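Local coordinates for protein kojibiose phosphorylase (Gut metagenome, PDB 6W0P) that is a carbohydrate-active enzyme of glycoside hydrolase family 65, built from a beta-rich N-terminal domain, a helical central catalytic domain and a smaller C-terminal beta domain, at residues A[184-189]-A[209-214]; A[430-435]-A[683-688]; A[447-452]-A[516-521]; A[608-613]-A[635-640]. One frame throughout, in Å; residues are numbered along the deposited sequence.

Contact 1 of 4, residues A[184-189]-A[209-214]; sequences CYWNRV and QTLTSV
Trp-186 and Leu-211 meet across one face of the large antiparallel sheet of the N-terminal domain. Strands 186-194 and 210-217 are not neighbours in it: strand 197-204 runs between them and pairs with both, so a side chain has to reach over that strand to close the contact. Tryptophan is long enough. With CG beside the backbone N and anti to the carbonyl carbon (chi1 -64°), the indole lies on Val-202 and Thr-204 of the middle strand. There CH2 of Trp-186 comes to 4.1 Å from CB of Leu-211, and the two side chains cross at about a right angle. CZ3 of Trp-186 also lies 4.2 Å from the backbone O of Gln-209, a van der Waals neighbour only. The indole therefore meets Leu-211 near the main chain, on its CB, while the Leu-211 side chain also touches Ile-255 of strand 245-256.

At the other end of the ring the polar NE1 of Trp-186 bonds to the O of Asn-87, which helps to set the rotation of the indole. The backbone N of Trp-186 makes a weak bond to SG of Cys-184, 3.7 Å away. The side chain of Gln-209 is held by Gly-62 and Tyr-64. The chemistry implied is a division of labour: apolar carbons make the contact over the middle strand, and the one polar atom of the indole is satisfied at the far edge.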
# COMPACT_ATOMS: atom_id res chain seq x y z
N CYS A 184 -21.54 14.68 -9.05
CA CYS A 184 -21.42 16.00 -9.71
C CYS A 184 -20.47 16.85 -8.87
O CYS A 184 -20.67 16.91 -7.67
CB CYS A 184 -22.76 16.70 -9.85
SG CYS A 184 -22.64 18.27 -10.75
N TYR A 185 -19.46 17.45 -9.49
CA TYR A 185 -18.37 18.19 -8.79
C TYR A 185 -18.59 19.70 -8.95
O TYR A 185 -17.66 20.46 -8.69
CB TYR A 185 -17.00 17.69 -9.26
CG TYR A 185 -16.62 16.37 -8.65
CD1 TYR A 185 -17.07 15.17 -9.20
CD2 TYR A 185 -15.88 16.29 -7.47
CE1 TYR A 185 -16.76 13.95 -8.62
CE2 TYR A 185 -15.57 15.08 -6.88
CZ TYR A 185 -16.01 13.90 -7.45
OH TYR A 185 -15.72 12.69 -6.89
N TRP A 186 -19.81 20.10 -9.30
CA TRP A 186 -20.22 21.52 -9.51
C TRP A 186 -21.33 21.92 -8.54
O TRP A 186 -22.25 21.09 -8.32
CB TRP A 186 -20.68 21.70 -10.96
CG TRP A 186 -19.57 21.45 -11.93
CD1 TRP A 186 -19.30 20.30 -12.60
CD2 TRP A 186 -18.54 22.38 -12.29
NE1 TRP A 186 -18.19 20.46 -13.39
CE2 TRP A 186 -17.70 21.73 -13.22
CE3 TRP A 186 -18.25 23.70 -11.94
CZ2 TRP A 186 -16.60 22.36 -13.79
CZ3 TRP A 186 -17.16 24.32 -12.52
CH2 TRP A 186 -16.35 23.65 -13.43
N ASN A 187 -21.25 23.14 -7.98
CA ASN A 187 -22.36 23.79 -7.23
C ASN A 187 -22.96 24.90 -8.09
O ASN A 187 -22.20 25.57 -8.84
CB ASN A 187 -21.91 24.38 -5.88
CG ASN A 187 -21.55 23.31 -4.87
OD1 ASN A 187 -22.24 22.30 -4.77
ND2 ASN A 187 -20.46 23.51 -4.15
N ARG A 188 -24.26 25.14 -7.93
CA ARG A 188 -25.03 26.19 -8.63
C ARG A 188 -24.47 27.58 -8.26
O ARG A 188 -24.09 27.79 -7.10
CB ARG A 188 -26.50 26.03 -8.23
CG ARG A 188 -27.38 27.24 -8.49
CD ARG A 188 -28.81 27.03 -8.04
NE ARG A 188 -29.77 27.53 -9.03
CZ ARG A 188 -31.08 27.30 -9.04
NH1 ARG A 188 -31.67 26.58 -8.10
NH2 ARG A 188 -31.82 27.80 -10.01
N VAL A 189 -24.44 28.50 -9.22
CA VAL A 189 -24.31 29.96 -8.91
C VAL A 189 -25.54 30.65 -9.48
O VAL A 189 -26.39 31.05 -8.67
CB VAL A 189 -23.01 30.57 -9.45
CG1 VAL A 189 -22.92 32.06 -9.15
CG2 VAL A 189 -21.78 29.84 -8.92
N GLN A 209 -12.89 27.17 -8.38
CA GLN A 209 -12.91 27.36 -9.85
C GLN A 209 -14.34 27.57 -10.31
O GLN A 209 -15.25 26.88 -9.80
CB GLN A 209 -12.26 26.18 -10.56
CG GLN A 209 -10.79 26.02 -10.19
CD GLN A 209 -10.19 24.88 -10.97
OE1 GLN A 209 -10.80 23.82 -11.11
NE2 GLN A 209 -8.98 25.11 -11.49
N THR A 210 -14.51 28.49 -11.26
CA THR A 210 -15.81 28.90 -11.82
C THR A 210 -15.78 28.77 -13.35
O THR A 210 -14.68 28.87 -13.95
CB THR A 210 -16.17 30.33 -11.41
OG1 THR A 210 -15.28 31.23 -12.09
CG2 THR A 210 -16.10 30.53 -9.91
N LEU A 211 -16.96 28.58 -13.92
CA LEU A 211 -17.17 28.47 -15.37
C LEU A 211 -18.50 29.15 -15.72
O LEU A 211 -19.48 28.93 -14.99
CB LEU A 211 -17.19 26.97 -15.69
CG LEU A 211 -17.55 26.60 -17.12
CD1 LEU A 211 -16.89 25.28 -17.49
CD2 LEU A 211 -19.06 26.53 -17.31
N THR A 212 -18.54 29.92 -16.81
CA THR A 212 -19.79 30.43 -17.42
C THR A 212 -19.93 29.81 -18.80
O THR A 212 -18.99 29.94 -19.61
CB THR A 212 -19.84 31.97 -17.47
OG1 THR A 212 -19.90 32.43 -16.13
CG2 THR A 212 -21.04 32.50 -18.22
N SER A 213 -21.05 29.12 -19.02
CA SER A 213 -21.43 28.52 -20.32
C SER A 213 -22.64 29.27 -20.86
O SER A 213 -23.67 29.30 -20.14
CB SER A 213 -21.73 27.06 -20.18
OG SER A 213 -21.98 26.52 -21.47
N VAL A 214 -22.50 29.85 -22.05
CA VAL A 214 -23.59 30.61 -22.72
C VAL A 214 -23.80 30.08 -24.14
O VAL A 214 -22.81 29.78 -24.83
CB VAL A 214 -23.29 32.12 -22.72
CG1 VAL A 214 -23.32 32.70 -21.31
CG2 VAL A 214 -21.96 32.43 -23.40

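Contact 2 of 4, residues A[430-435]-A[683-688]; sequences YMKIYN and LMIKND
Ile-433 and Ile-685 form the apolar centre of a contact between the last turn of helix 418-434 and the short strand 684-686. CD1 of Ile-433 rests 4.0 Å from CG1 of Ile-685, and the two branched chains cross at about a right angle. The CA-CB bond of Ile-433 points away from the strand. Its chi1 of -56° and chi2 of -55° bend the CG1-CD1 arm round, so that the end of the chain reaches the strand while CG2 lies against the ring face of Tyr-434, 3.6 Å above its plane.

Lys-432 flanks this pair. Its aliphatic part runs beside the isoleucine, with CD 4.3 Å from CB of Ile-685, and a bend at chi3 (-101°) carries NZ to 3.9 Å from O of Ile-685, which is too long for a hydrogen bond. A lysine suits this margin, apolar along its length and charged at an end that has a long, weak ion pair with Glu-599. Asp-688 is a looser neighbour, OD1 4.2 Å from O of Lys-432; its OD2 is committed to a salt bridge with Lys-710.

Backbone turns set up both sides. Asn-435, with positive phi, ends the helix, and Asn-687 and Asp-688, both with positive phi, turn the chain between strands 684-686 and 689-692. Tyr-362 touches both isoleucines, Leu-690 of strand 689-692 packs on Ile-685, and helix 666-680 lies against Leu-683: the helical domain here meets the outermost strand of a four-stranded mixed sheet.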
# COMPACT_ATOMS: atom_id res chain seq x y z
N TYR A 430 14.88 21.92 -24.96
CA TYR A 430 14.29 23.18 -25.44
C TYR A 430 15.41 24.15 -25.87
O TYR A 430 15.33 24.77 -26.96
CB TYR A 430 13.44 23.82 -24.35
CG TYR A 430 12.87 25.14 -24.76
CD1 TYR A 430 11.94 25.19 -25.78
CD2 TYR A 430 13.28 26.33 -24.18
CE1 TYR A 430 11.40 26.40 -26.21
CE2 TYR A 430 12.74 27.54 -24.59
CZ TYR A 430 11.81 27.57 -25.62
OH TYR A 430 11.27 28.73 -26.07
N MET A 431 16.41 24.31 -24.99
CA MET A 431 17.55 25.22 -25.23
C MET A 431 18.36 24.66 -26.40
O MET A 431 18.88 25.46 -27.19
CB MET A 431 18.42 25.36 -23.97
CG MET A 431 17.68 26.06 -22.83
SD MET A 431 17.23 27.79 -23.22
CE MET A 431 18.87 28.49 -23.37
N LYS A 432 18.42 23.34 -26.54
CA LYS A 432 19.21 22.70 -27.62
C LYS A 432 18.56 22.99 -28.98
O LYS A 432 19.29 23.13 -29.95
CB LYS A 432 19.36 21.21 -27.35
CG LYS A 432 20.18 20.47 -28.41
CD LYS A 432 19.89 19.00 -28.46
CE LYS A 432 20.92 18.14 -27.75
NZ LYS A 432 20.61 16.70 -27.96
N ILE A 433 17.23 23.11 -29.05
CA ILE A 433 16.53 23.40 -30.33
C ILE A 433 16.46 24.92 -30.57
O ILE A 433 16.58 25.32 -31.73
CB ILE A 433 15.13 22.74 -30.35
CG1 ILE A 433 15.20 21.23 -30.10
CG2 ILE A 433 14.41 23.06 -31.65
CD1 ILE A 433 16.13 20.48 -31.05
N TYR A 434 16.27 25.74 -29.53
CA TYR A 434 15.92 27.18 -29.66
C TYR A 434 16.90 28.15 -29.00
O TYR A 434 16.76 29.38 -29.23
CB TYR A 434 14.55 27.42 -29.05
CG TYR A 434 13.46 26.83 -29.89
CD1 TYR A 434 13.16 27.38 -31.12
CD2 TYR A 434 12.77 25.70 -29.48
CE1 TYR A 434 12.15 26.85 -31.90
CE2 TYR A 434 11.76 25.16 -30.25
CZ TYR A 434 11.45 25.74 -31.46
OH TYR A 434 10.46 25.23 -32.23
N ASN A 435 17.81 27.65 -28.17
CA ASN A 435 18.77 28.46 -27.38
C ASN A 435 18.11 29.79 -26.97
O ASN A 435 18.64 30.85 -27.34
CB ASN A 435 20.07 28.66 -28.16
CG ASN A 435 21.17 29.16 -27.27
OD1 ASN A 435 20.96 29.37 -26.08
ND2 ASN A 435 22.36 29.36 -27.84
N LEU A 683 16.75 11.20 -37.16
CA LEU A 683 16.96 12.61 -36.74
C LEU A 683 17.77 12.66 -35.43
O LEU A 683 17.48 11.90 -34.49
CB LEU A 683 15.61 13.31 -36.59
CG LEU A 683 15.69 14.69 -35.94
CD1 LEU A 683 16.36 15.67 -36.86
CD2 LEU A 683 14.30 15.16 -35.56
N MET A 684 18.76 13.54 -35.39
CA MET A 684 19.60 13.81 -34.19
C MET A 684 20.30 15.16 -34.40
O MET A 684 20.83 15.42 -35.52
CB MET A 684 20.61 12.67 -34.01
CG MET A 684 21.53 12.81 -32.82
SD MET A 684 22.76 11.44 -32.70
CE MET A 684 23.81 11.72 -34.12
N ILE A 685 20.28 16.01 -33.38
CA ILE A 685 21.10 17.26 -33.33
C ILE A 685 22.41 16.93 -32.59
O ILE A 685 22.35 16.58 -31.42
CB ILE A 685 20.35 18.41 -32.65
CG1 ILE A 685 18.93 18.58 -33.18
CG2 ILE A 685 21.16 19.71 -32.72
CD1 ILE A 685 18.84 18.91 -34.65
N LYS A 686 23.54 17.06 -33.25
CA LYS A 686 24.89 16.88 -32.65
C LYS A 686 25.74 18.12 -32.95
O LYS A 686 25.78 18.54 -34.14
CB LYS A 686 25.56 15.62 -33.20
CG LYS A 686 26.72 15.11 -32.37
CD LYS A 686 27.33 13.81 -32.89
CE LYS A 686 28.47 13.31 -32.02
NZ LYS A 686 29.41 12.44 -32.79
N ASN A 687 26.37 18.68 -31.90
CA ASN A 687 27.14 19.95 -31.93
C ASN A 687 26.35 20.98 -32.74
O ASN A 687 26.96 21.64 -33.60
CB ASN A 687 28.55 19.74 -32.51
CG ASN A 687 29.31 18.65 -31.79
OD1 ASN A 687 29.20 18.51 -30.57
ND2 ASN A 687 30.09 17.87 -32.53
N ASP A 688 25.03 21.05 -32.51
CA ASP A 688 24.16 22.12 -33.08
C ASP A 688 24.07 21.99 -34.61
O ASP A 688 23.81 23.01 -35.27
CB ASP A 688 24.70 23.49 -32.66
CG ASP A 688 23.65 24.57 -32.73
OD1 ASP A 688 22.51 24.26 -32.36
OD2 ASP A 688 23.96 25.69 -33.18

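Contact 3 of 4, residues A[447-452]-A[516-521]; sequences MLVEIS and DKCGFT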
# COMPACT_ATOMS: atom_id res chain seq x y z
N MET A 447 14.34 27.02 -12.16
CA MET A 447 13.84 25.62 -12.22
C MET A 447 15.00 24.64 -12.05
O MET A 447 14.80 23.63 -11.36
CB MET A 447 13.16 25.32 -13.56
CG MET A 447 11.91 26.11 -13.75
SD MET A 447 11.29 25.96 -15.41
CE MET A 447 10.30 24.48 -15.22
N LEU A 448 16.15 24.93 -12.66
CA LEU A 448 17.32 24.02 -12.64
C LEU A 448 17.95 24.01 -11.23
O LEU A 448 18.42 22.91 -10.78
CB LEU A 448 18.34 24.45 -13.69
CG LEU A 448 17.93 24.27 -15.15
CD1 LEU A 448 19.05 24.72 -16.07
CD2 LEU A 448 17.55 22.82 -15.45
N VAL A 449 18.00 25.17 -10.55
CA VAL A 449 18.61 25.27 -9.19
C VAL A 449 17.70 24.52 -8.23
O VAL A 449 18.21 23.73 -7.43
CB VAL A 449 18.85 26.74 -8.78
CG1 VAL A 449 19.10 26.89 -7.28
CG2 VAL A 449 20.00 27.35 -9.57
N GLU A 450 16.39 24.74 -8.33
CA GLU A 450 15.40 24.08 -7.44
C GLU A 450 15.47 22.56 -7.64
O GLU A 450 15.48 21.86 -6.61
CB GLU A 450 13.99 24.62 -7.67
CG GLU A 450 13.82 26.08 -7.26
CD GLU A 450 13.98 26.41 -5.78
OE1 GLU A 450 14.12 25.47 -4.97
OE2 GLU A 450 14.00 27.62 -5.46
N ILE A 451 15.52 22.06 -8.88
CA ILE A 451 15.56 20.59 -9.15
C ILE A 451 16.87 20.04 -8.60
O ILE A 451 16.83 19.00 -7.91
CB ILE A 451 15.38 20.24 -10.64
CG1 ILE A 451 13.98 20.60 -11.13
CG2 ILE A 451 15.71 18.78 -10.89
CD1 ILE A 451 13.92 20.78 -12.63
N SER A 452 17.99 20.71 -8.85
CA SER A 452 19.33 20.30 -8.35
C SER A 452 19.30 20.23 -6.81
O SER A 452 19.79 19.24 -6.27
CB SER A 452 20.42 21.18 -8.88
OG SER A 452 20.42 21.13 -10.29
N ASP A 516 20.42 33.47 -4.73
CA ASP A 516 20.04 34.05 -3.42
C ASP A 516 18.58 33.68 -3.11
O ASP A 516 18.34 33.15 -2.02
CB ASP A 516 20.23 35.56 -3.37
CG ASP A 516 20.29 36.09 -1.95
OD1 ASP A 516 21.34 35.87 -1.31
OD2 ASP A 516 19.29 36.67 -1.49
N LYS A 517 17.65 33.94 -4.03
CA LYS A 517 16.19 33.70 -3.83
C LYS A 517 15.93 32.21 -3.55
O LYS A 517 15.00 31.91 -2.76
CB LYS A 517 15.41 34.18 -5.05
CG LYS A 517 13.89 34.03 -4.99
CD LYS A 517 13.27 33.48 -6.27
CE LYS A 517 11.75 33.45 -6.24
NZ LYS A 517 11.15 33.63 -7.59
N CYS A 518 16.70 31.33 -4.19
CA CYS A 518 16.58 29.85 -4.10
C CYS A 518 17.32 29.30 -2.87
O CYS A 518 17.08 28.11 -2.55
CB CYS A 518 17.15 29.18 -5.35
SG CYS A 518 16.20 29.55 -6.84
N GLY A 519 18.16 30.10 -2.22
CA GLY A 519 19.03 29.68 -1.10
C GLY A 519 20.15 28.77 -1.56
O GLY A 519 20.45 27.79 -0.86
N PHE A 520 20.76 29.05 -2.71
CA PHE A 520 21.82 28.17 -3.27
C PHE A 520 23.16 28.86 -3.06
O PHE A 520 23.47 29.82 -3.79
CB PHE A 520 21.51 27.83 -4.74
CG PHE A 520 22.13 26.54 -5.23
CD1 PHE A 520 21.66 25.32 -4.78
CD2 PHE A 520 23.15 26.54 -6.16
CE1 PHE A 520 22.21 24.13 -5.23
CE2 PHE A 520 23.69 25.34 -6.62
CZ PHE A 520 23.23 24.14 -6.15
N THR A 521 23.93 28.35 -2.09
CA THR A 521 25.16 28.99 -1.54
C THR A 521 26.39 28.37 -2.22
O THR A 521 26.25 27.30 -2.86
CB THR A 521 25.24 28.80 -0.02
OG1 THR A 521 25.57 27.44 0.23
CG2 THR A 521 23.95 29.14 0.69
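Val-449 of helix 437-458, in the (alpha/alpha)6-barrel domain characteristic of this family, packs against a Schellman motif that ends helix 513-518. Gly-519 takes the positive phi of that motif, a conformation easiest for glycine, and so sets Cys-518 and Phe-520 to face the same valine.

Phe-520 can be followed outward. Its CB lies 3.6 Å from CG1 of Val-449. With CG anti to the backbone N (chi1 -155°), the chain then passes along that methyl: CG of Phe-520 is 3.7 Å from Val-449 CG1 and CD1 is 3.9 Å from it. The ring meets the methyl at a slant and also touches Lys-453. From the other side of the glycine, CB of Cys-518 approaches Val-449 CG1 to 3.6 Å, so one methyl serves two residues. Valine's short side chain lets the helix end come close, CA of Glu-450 and CA of Cys-518 being 6.8 Å apart.

Glu-450 borders the apolar patch. A bend at chi2 (-65°) brings its carboxylate back toward the cysteine, OE2 standing 3.2 Å from SG of Cys-518. OE1 forms a salt bridge with Lys-453, whose NZ also bonds to O of Cys-518, so a single ammonium group ties the buried acid to the helix end. Within helix 437-458, OG of Ser-452 donates back to O of Leu-448, one turn earlier, at 2.7 Å, and the backbone N of Ser-452 reaches the same oxygen from the opposite face of its carbonyl plane.

Contact 4 of 4, residues A[608-613]-A[635-640]; sequences ANYNYY and IGLEKD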
# COMPACT_ATOMS: atom_id res chain seq x y z
N ALA A 608 25.60 -3.37 -27.33
CA ALA A 608 25.86 -4.19 -26.12
C ALA A 608 24.66 -4.07 -25.19
O ALA A 608 24.12 -5.09 -24.77
CB ALA A 608 27.14 -3.76 -25.45
N ASN A 609 24.21 -2.84 -24.91
CA ASN A 609 23.09 -2.60 -23.95
C ASN A 609 21.77 -3.07 -24.56
O ASN A 609 20.96 -3.62 -23.83
CB ASN A 609 23.08 -1.17 -23.46
CG ASN A 609 24.27 -0.89 -22.57
OD1 ASN A 609 24.15 -1.07 -21.37
ND2 ASN A 609 25.41 -0.49 -23.14
N TYR A 610 21.58 -2.86 -25.86
CA TYR A 610 20.36 -3.31 -26.56
C TYR A 610 20.27 -4.84 -26.43
O TYR A 610 19.16 -5.36 -26.14
CB TYR A 610 20.36 -2.86 -28.02
CG TYR A 610 19.14 -3.28 -28.79
CD1 TYR A 610 18.00 -2.49 -28.85
CD2 TYR A 610 19.13 -4.49 -29.47
CE1 TYR A 610 16.88 -2.89 -29.57
CE2 TYR A 610 18.02 -4.90 -30.18
CZ TYR A 610 16.88 -4.12 -30.21
OH TYR A 610 15.83 -4.56 -30.95
N ASN A 611 21.38 -5.53 -26.70
CA ASN A 611 21.42 -7.01 -26.76
C ASN A 611 21.15 -7.55 -25.36
O ASN A 611 20.54 -8.60 -25.27
CB ASN A 611 22.75 -7.56 -27.28
CG ASN A 611 22.90 -7.54 -28.79
OD1 ASN A 611 21.95 -7.28 -29.51
ND2 ASN A 611 24.12 -7.74 -29.27
N TYR A 612 21.61 -6.88 -24.30
CA TYR A 612 21.37 -7.36 -22.92
C TYR A 612 19.92 -7.06 -22.48
O TYR A 612 19.29 -7.97 -21.93
CB TYR A 612 22.38 -6.80 -21.92
CG TYR A 612 22.23 -7.44 -20.57
CD1 TYR A 612 22.89 -8.61 -20.24
CD2 TYR A 612 21.35 -6.91 -19.64
CE1 TYR A 612 22.71 -9.21 -19.01
CE2 TYR A 612 21.17 -7.48 -18.40
CZ TYR A 612 21.86 -8.63 -18.07
OH TYR A 612 21.62 -9.20 -16.86
N TYR A 613 19.40 -5.86 -22.71
CA TYR A 613 18.13 -5.37 -22.09
C TYR A 613 16.89 -5.61 -22.95
O TYR A 613 15.85 -5.91 -22.34
CB TYR A 613 18.29 -3.91 -21.68
CG TYR A 613 19.18 -3.74 -20.48
CD1 TYR A 613 18.82 -4.23 -19.24
CD2 TYR A 613 20.41 -3.11 -20.58
CE1 TYR A 613 19.65 -4.10 -18.14
CE2 TYR A 613 21.24 -2.95 -19.49
CZ TYR A 613 20.87 -3.46 -18.27
OH TYR A 613 21.71 -3.30 -17.21
N ILE A 635 21.36 1.16 -34.78
CA ILE A 635 22.45 0.13 -34.79
C ILE A 635 22.29 -0.86 -35.97
O ILE A 635 22.98 -1.89 -35.96
CB ILE A 635 22.55 -0.58 -33.43
CG1 ILE A 635 21.26 -1.29 -33.02
CG2 ILE A 635 23.01 0.39 -32.35
CD1 ILE A 635 21.27 -1.79 -31.61
N GLY A 636 21.46 -0.55 -36.98
CA GLY A 636 21.37 -1.34 -38.23
C GLY A 636 20.55 -2.61 -38.10
O GLY A 636 20.64 -3.43 -39.02
N LEU A 637 19.74 -2.77 -37.04
CA LEU A 637 18.85 -3.96 -36.85
C LEU A 637 17.47 -3.66 -37.45
O LEU A 637 16.48 -3.40 -36.69
CB LEU A 637 18.75 -4.30 -35.36
CG LEU A 637 20.03 -4.73 -34.67
CD1 LEU A 637 19.73 -5.09 -33.23
CD2 LEU A 637 20.66 -5.91 -35.39
N GLU A 638 17.39 -3.74 -38.78
CA GLU A 638 16.24 -3.28 -39.59
C GLU A 638 15.00 -4.14 -39.28
O GLU A 638 13.88 -3.58 -39.27
CB GLU A 638 16.58 -3.35 -41.07
CG GLU A 638 17.68 -2.41 -41.51
CD GLU A 638 17.91 -2.47 -43.01
OE1 GLU A 638 18.90 -3.13 -43.43
OE2 GLU A 638 17.07 -1.91 -43.76
N LYS A 639 15.20 -5.43 -39.03
CA LYS A 639 14.09 -6.38 -38.79
C LYS A 639 13.41 -6.01 -37.47
O LYS A 639 12.21 -5.78 -37.49
CB LYS A 639 14.56 -7.83 -38.77
CG LYS A 639 13.43 -8.85 -38.68
CD LYS A 639 13.86 -10.28 -39.01
CE LYS A 639 13.41 -11.28 -37.96
NZ LYS A 639 14.25 -11.20 -36.74
N ASP A 640 14.17 -5.97 -36.38
CA ASP A 640 13.73 -5.47 -35.06
C ASP A 640 13.12 -4.06 -35.19
O ASP A 640 12.06 -3.82 -34.59
CB ASP A 640 14.92 -5.39 -34.11
CG ASP A 640 15.41 -6.73 -33.61
OD1 ASP A 640 14.95 -7.74 -34.14
OD2 ASP A 640 16.27 -6.72 -32.69
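Tyr-610 of helix 603-613 looks toward the turn joining helices 624-634 and 638-645, and its CA is 9.2 Å from that of Ile-635, the nearest pair of CA atoms between the two segments. In that turn Gly-636, with positive phi, is the C-prime residue of a Schellman motif; Leu-637 follows as the N-cap of the next helix. The tyrosine side chain bridges the distance. Its CG is anti to the backbone N (chi1 -180°), which sends the ring straight out from the helix along a row of three partners.

Near its base, CG of Tyr-610 meets CD1 of Ile-635 at 3.8 Å. Further out, CE2 of Tyr-610 touches CD1 of Leu-637 at 3.5 Å, the two side chains running past each other in opposite directions. Both methyls come in obliquely to the ring. At the end, OH of Tyr-610 donates to OD2 of Asp-640 at 2.8 Å. The acceptor lies at the ring edge, near its plane, and is met on its anti side, with the hydroxyl 31° out of the carboxylate plane.

Ala-632 packs beside the ring, the leucine and the aspartate, its small side chain letting all three come close. Tyrosine suits this place because it joins an apolar ring to a polar end. Asp-640 is in the first turn of its helix, where a negative charge is probably favoured by the helix dipole; the phenol would add to that stabilisation and gives the hydroxyl of this largely buried tyrosine a partner.

How the contacts relate
From the N terminus, contact 1 comes first and closes a short loop: 19 residues, including the intervening strand 197-204, separate its segments inside the N-terminal beta domain. It is complete before the others begin. Contact 2 then opens at 430-435 and closes only at 683-688, some 247 residues later, joining the helical central domain to the C-terminal beta domain. Contacts 3 and 4 both fall within that span, one after the other without crossing. Each ties helices of the central domain together, and their centres are about 40 Å apart. Contact 2 has its centre about 25 Å from either. Contacts 1 and 4 are the most distant pair, about 53 Å between centres.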